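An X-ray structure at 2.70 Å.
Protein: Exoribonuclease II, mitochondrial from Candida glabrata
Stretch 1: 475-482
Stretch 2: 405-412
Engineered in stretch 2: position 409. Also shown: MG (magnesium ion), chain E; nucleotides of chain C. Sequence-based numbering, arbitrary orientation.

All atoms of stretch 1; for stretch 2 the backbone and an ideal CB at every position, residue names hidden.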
# COMPACT_ATOMS: atom_id res chain seq x y z
N PHE A 475 19.26 -11.33 -10.66
CA PHE A 475 18.45 -10.82 -11.75
C PHE A 475 18.49 -9.30 -11.81
O PHE A 475 18.31 -8.71 -12.88
CB PHE A 475 17.01 -11.27 -11.57
CG PHE A 475 16.79 -12.74 -11.79
CD1 PHE A 475 17.56 -13.68 -11.13
CD2 PHE A 475 15.77 -13.18 -12.60
CE1 PHE A 475 17.36 -15.02 -11.32
CE2 PHE A 475 15.55 -14.53 -12.80
CZ PHE A 475 16.34 -15.45 -12.16
N CYS A 476 18.72 -8.65 -10.67
CA CYS A 476 18.73 -7.19 -10.66
C CYS A 476 19.99 -6.64 -11.31
O CYS A 476 19.93 -5.66 -12.06
CB CYS A 476 18.58 -6.66 -9.23
SG CYS A 476 16.92 -6.84 -8.44
N ASN A 477 21.13 -7.25 -11.03
CA ASN A 477 22.39 -6.82 -11.63
C ASN A 477 22.33 -6.94 -13.14
O ASN A 477 22.80 -6.05 -13.85
CB ASN A 477 23.51 -7.67 -11.06
CG ASN A 477 23.97 -7.16 -9.72
OD1 ASN A 477 23.91 -5.96 -9.46
ND2 ASN A 477 24.37 -8.08 -8.84
N ARG A 478 21.75 -8.03 -13.64
CA ARG A 478 21.68 -8.24 -15.08
C ARG A 478 20.72 -7.27 -15.72
O ARG A 478 21.05 -6.63 -16.73
CB ARG A 478 21.26 -9.66 -15.42
CG ARG A 478 20.86 -9.75 -16.86
CD ARG A 478 21.10 -11.09 -17.50
NE ARG A 478 20.89 -10.97 -18.94
CZ ARG A 478 21.68 -11.50 -19.87
NH1 ARG A 478 22.77 -12.18 -19.53
NH2 ARG A 478 21.40 -11.32 -21.16
N ALA A 479 19.54 -7.12 -15.16
CA ALA A 479 18.51 -6.37 -15.84
C ALA A 479 18.65 -4.86 -15.68
O ALA A 479 18.08 -4.11 -16.48
CB ALA A 479 17.14 -6.82 -15.32
N ASP A 480 19.46 -4.42 -14.71
CA ASP A 480 19.58 -3.01 -14.38
C ASP A 480 20.13 -2.20 -15.55
O ASP A 480 21.08 -2.61 -16.23
CB ASP A 480 20.51 -2.83 -13.17
CG ASP A 480 19.76 -2.51 -11.90
OD1 ASP A 480 18.82 -1.70 -11.97
OD2 ASP A 480 20.11 -3.05 -10.83
N LEU A 481 19.54 -1.03 -15.74
CA LEU A 481 20.12 -0.08 -16.68
C LEU A 481 21.27 0.66 -16.02
O LEU A 481 21.59 0.48 -14.85
CB LEU A 481 19.08 0.93 -17.16
CG LEU A 481 17.84 0.43 -17.87
CD1 LEU A 481 17.38 1.50 -18.83
CD2 LEU A 481 18.08 -0.86 -18.61
N GLY A 482 21.88 1.55 -16.79
CA GLY A 482 22.84 2.47 -16.23
C GLY A 482 24.26 1.98 -16.17
O GLY A 482 25.12 2.72 -15.68
N UNK A 405 20.27 4.82 -5.03
CA UNK A 405 19.22 4.08 -5.72
C UNK A 405 19.60 2.62 -5.86
O UNK A 405 20.78 2.26 -5.82
CB UNK A 405 18.94 4.69 -7.10
N UNK A 406 18.58 1.76 -5.99
CA UNK A 406 18.78 0.32 -6.03
C UNK A 406 18.52 -0.26 -7.41
O UNK A 406 19.41 -0.87 -8.02
CB UNK A 406 17.87 -0.36 -5.00
N UNK A 407 17.31 -0.09 -7.92
CA UNK A 407 16.92 -0.61 -9.21
C UNK A 407 16.79 0.55 -10.17
O UNK A 407 16.08 1.53 -9.88
CB UNK A 407 15.62 -1.41 -9.12
N UNK A 408 17.45 0.44 -11.31
CA UNK A 408 17.36 1.43 -12.37
C UNK A 408 16.45 0.82 -13.43
O UNK A 408 16.87 -0.08 -14.16
CB UNK A 408 18.73 1.80 -12.93
N UNK A 409 15.21 1.33 -13.53
CA UNK A 409 14.19 0.78 -14.41
C UNK A 409 14.02 1.56 -15.70
O UNK A 409 13.44 1.04 -16.66
CB UNK A 409 12.85 0.72 -13.67
N UNK A 410 14.57 2.77 -15.77
CA UNK A 410 14.20 3.78 -16.76
C UNK A 410 15.41 4.50 -17.36
O UNK A 410 16.36 4.84 -16.65
CB UNK A 410 13.26 4.81 -16.12
N UNK A 411 15.33 4.80 -18.65
CA UNK A 411 16.24 5.74 -19.28
C UNK A 411 15.52 6.52 -20.36
O UNK A 411 14.52 6.06 -20.92
CB UNK A 411 17.45 5.01 -19.86
N UNK A 412 16.03 7.71 -20.67
CA UNK A 412 15.45 8.58 -21.69
C UNK A 412 16.47 8.89 -22.78
O UNK A 412 17.64 9.17 -22.49
CB UNK A 412 14.94 9.88 -21.06
MG MG E . 15.60 6.06 -12.48
P C C 6 13.03 3.74 -10.73
OP1 C C 6 14.08 3.14 -11.56
OP2 C C 6 11.62 3.32 -10.86
O5' C C 6 13.54 3.53 -9.26
C5' C C 6 14.78 4.10 -8.87
C4' C C 6 14.99 4.04 -7.37
O4' C C 6 14.11 4.96 -6.68
C3' C C 6 14.70 2.72 -6.69
O3' C C 6 15.69 1.74 -6.92
C2' C C 6 14.63 3.15 -5.25
O2' C C 6 15.93 3.49 -4.83
C1' C C 6 13.85 4.46 -5.39
N1 C C 6 12.39 4.26 -5.18
C2 C C 6 11.90 4.26 -3.85
O2 C C 6 12.68 4.45 -2.92
N3 C C 6 10.60 4.07 -3.54
C4 C C 6 9.76 3.86 -4.53
N4 C C 6 8.48 3.68 -4.18
C5 C C 6 10.21 3.85 -5.90
C6 C C 6 11.50 4.04 -6.18
P A C 5 8.01 6.02 -12.09
OP1 A C 5 8.24 5.22 -13.31
OP2 A C 5 7.07 5.51 -11.06
O5' A C 5 9.42 6.19 -11.39
C5' A C 5 10.49 6.75 -12.12
C4' A C 5 11.62 7.20 -11.23
O4' A C 5 11.17 8.26 -10.36
C3' A C 5 12.18 6.15 -10.28
O3' A C 5 13.12 5.31 -10.92
C2' A C 5 12.80 7.02 -9.20
O2' A C 5 14.03 7.57 -9.66
C1' A C 5 11.77 8.13 -9.10
N9 A C 5 10.73 7.74 -8.16
C8 A C 5 9.52 7.13 -8.40
N7 A C 5 8.84 6.87 -7.32
C5 A C 5 9.68 7.34 -6.32
C6 A C 5 9.55 7.38 -4.94
N6 A C 5 8.47 6.91 -4.29
N1 A C 5 10.58 7.92 -4.25
C2 A C 5 11.66 8.38 -4.90
N3 A C 5 11.91 8.41 -6.21
C4 A C 5 10.85 7.86 -6.84

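Stretch 1 offers the end of a helix and the turn beyond it: the carboxylate of D480, the first residue to leave helical angles, then the backbone and aliphatic side chain of L481. Stretch 2 must answer that on one flank and the nucleotide and metal on the other.

Position 405 lies out of reach of stretch 1, with nothing of it within 5.5 Å of the ideal CB. Its CA sits 3.5 Å from O2' of nucleotide C6, but CB does not point at that oxygen, so many side chains would do. The deposited residue is alanine, A405.

At 406 the CA-to-CB bond runs sideways, and stretch 1 again leaves open space. The nearby ribose hydroxyls would suit a polar side chain such as Asn, Gln, Ser or His. It is histidine: H406 ND1 and O2' of C6 form a hydrogen bond at 3.3 Å, with the ribose oxygen at the ring edge. The backbone contributes too, H406 N donating to O3' of C6 at 3.0 Å.

Position 407 also points sideways, its ideal CB 4.3 Å from D480 OD1 and the sulfur of C476 on the same flank. A side chain with aliphatic length near its base would suit, Met, Gln or Glu among them; a carboxylate held close to D480 would not. Glutamate is found, and E407 keeps its charge away from that acid: CG packs 4.4 Å from C476 SG, while OE1 is hydrogen-bonded elsewhere in the structure. Its backbone N donates to O3' of C6 at 2.6 Å.

Position 408 faces stretch 1 squarely, and its backbone makes both hydrogen bonds of the contact. Its N donates to D480 OD1 at 2.6 Å, nearly straight at 167°, and its O accepts from L481 N at 3.2 Å and 175°. The ideal CB lies 3.6 Å from D480 OD1 and 3.7 Å from L481 O. Val, Ile or Leu could pack against L481, and Thr could offer a hydroxyl to these acceptors; an acid would be unwelcome. Isoleucine is deposited; I408 CG2 lies 4.2 Å from L481 CB, an apolar contact beside the paired backbones.

At 409 CB turns away from stretch 1, toward the nucleotide phosphate, where a donor would be useful. The residue is an engineered asparagine replacing Asp; N409 N donates to OP1 of C6 at 2.9 Å, and ND2 adds a weak bond to the same oxygen at 3.3 Å.

Position 410 likewise points away, on the magnesium side, and calls for an acidic ligand, Asp or Glu. It is aspartate: D410 OD1 binds MG at 2.3 Å.

At 411 the CB direction is toward stretch 1, and the ideal CB stands 3.7 Å from L481 CD1. Glycine or alanine would suit best. G411 is glycine, and L481 CD1 rests 3.9 Å from its N.

Position 412 is beyond reach. Its extended angles, -122/141, suit beta-branched residues, and I412 is isoleucine.

Stretch 2 405-412: AHEINDGI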
# COMPACT_ATOMS: atom_id res chain seq x y z
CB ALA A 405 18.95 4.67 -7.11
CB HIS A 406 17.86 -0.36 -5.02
CG HIS A 406 18.10 0.07 -3.62
ND1 HIS A 406 17.60 1.25 -3.11
CD2 HIS A 406 18.81 -0.51 -2.62
CE1 HIS A 406 17.98 1.37 -1.85
NE2 HIS A 406 18.71 0.32 -1.53
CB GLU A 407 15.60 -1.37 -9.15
CG GLU A 407 15.60 -2.62 -8.28
CD GLU A 407 14.65 -2.52 -7.10
OE1 GLU A 407 13.96 -3.53 -6.81
OE2 GLU A 407 14.56 -1.44 -6.47
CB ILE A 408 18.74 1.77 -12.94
CG1 ILE A 408 19.78 1.74 -11.83
CG2 ILE A 408 18.74 3.13 -13.60
CD1 ILE A 408 19.50 2.71 -10.68
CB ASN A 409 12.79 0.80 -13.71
CG ASN A 409 12.61 -0.27 -12.63
OD1 ASN A 409 12.36 -1.44 -12.93
ND2 ASN A 409 12.64 0.15 -11.38
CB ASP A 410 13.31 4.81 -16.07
CG ASP A 410 14.01 5.49 -14.87
OD1 ASP A 410 14.89 4.85 -14.25
OD2 ASP A 410 13.64 6.61 -14.46
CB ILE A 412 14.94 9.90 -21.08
CG1 ILE A 412 14.27 9.63 -19.75
CG2 ILE A 412 14.01 10.60 -22.01
CD1 ILE A 412 13.82 10.89 -19.08
O HOH W 1 14.70 7.43 -13.57
O HOH W 2 16.07 5.14 -14.16
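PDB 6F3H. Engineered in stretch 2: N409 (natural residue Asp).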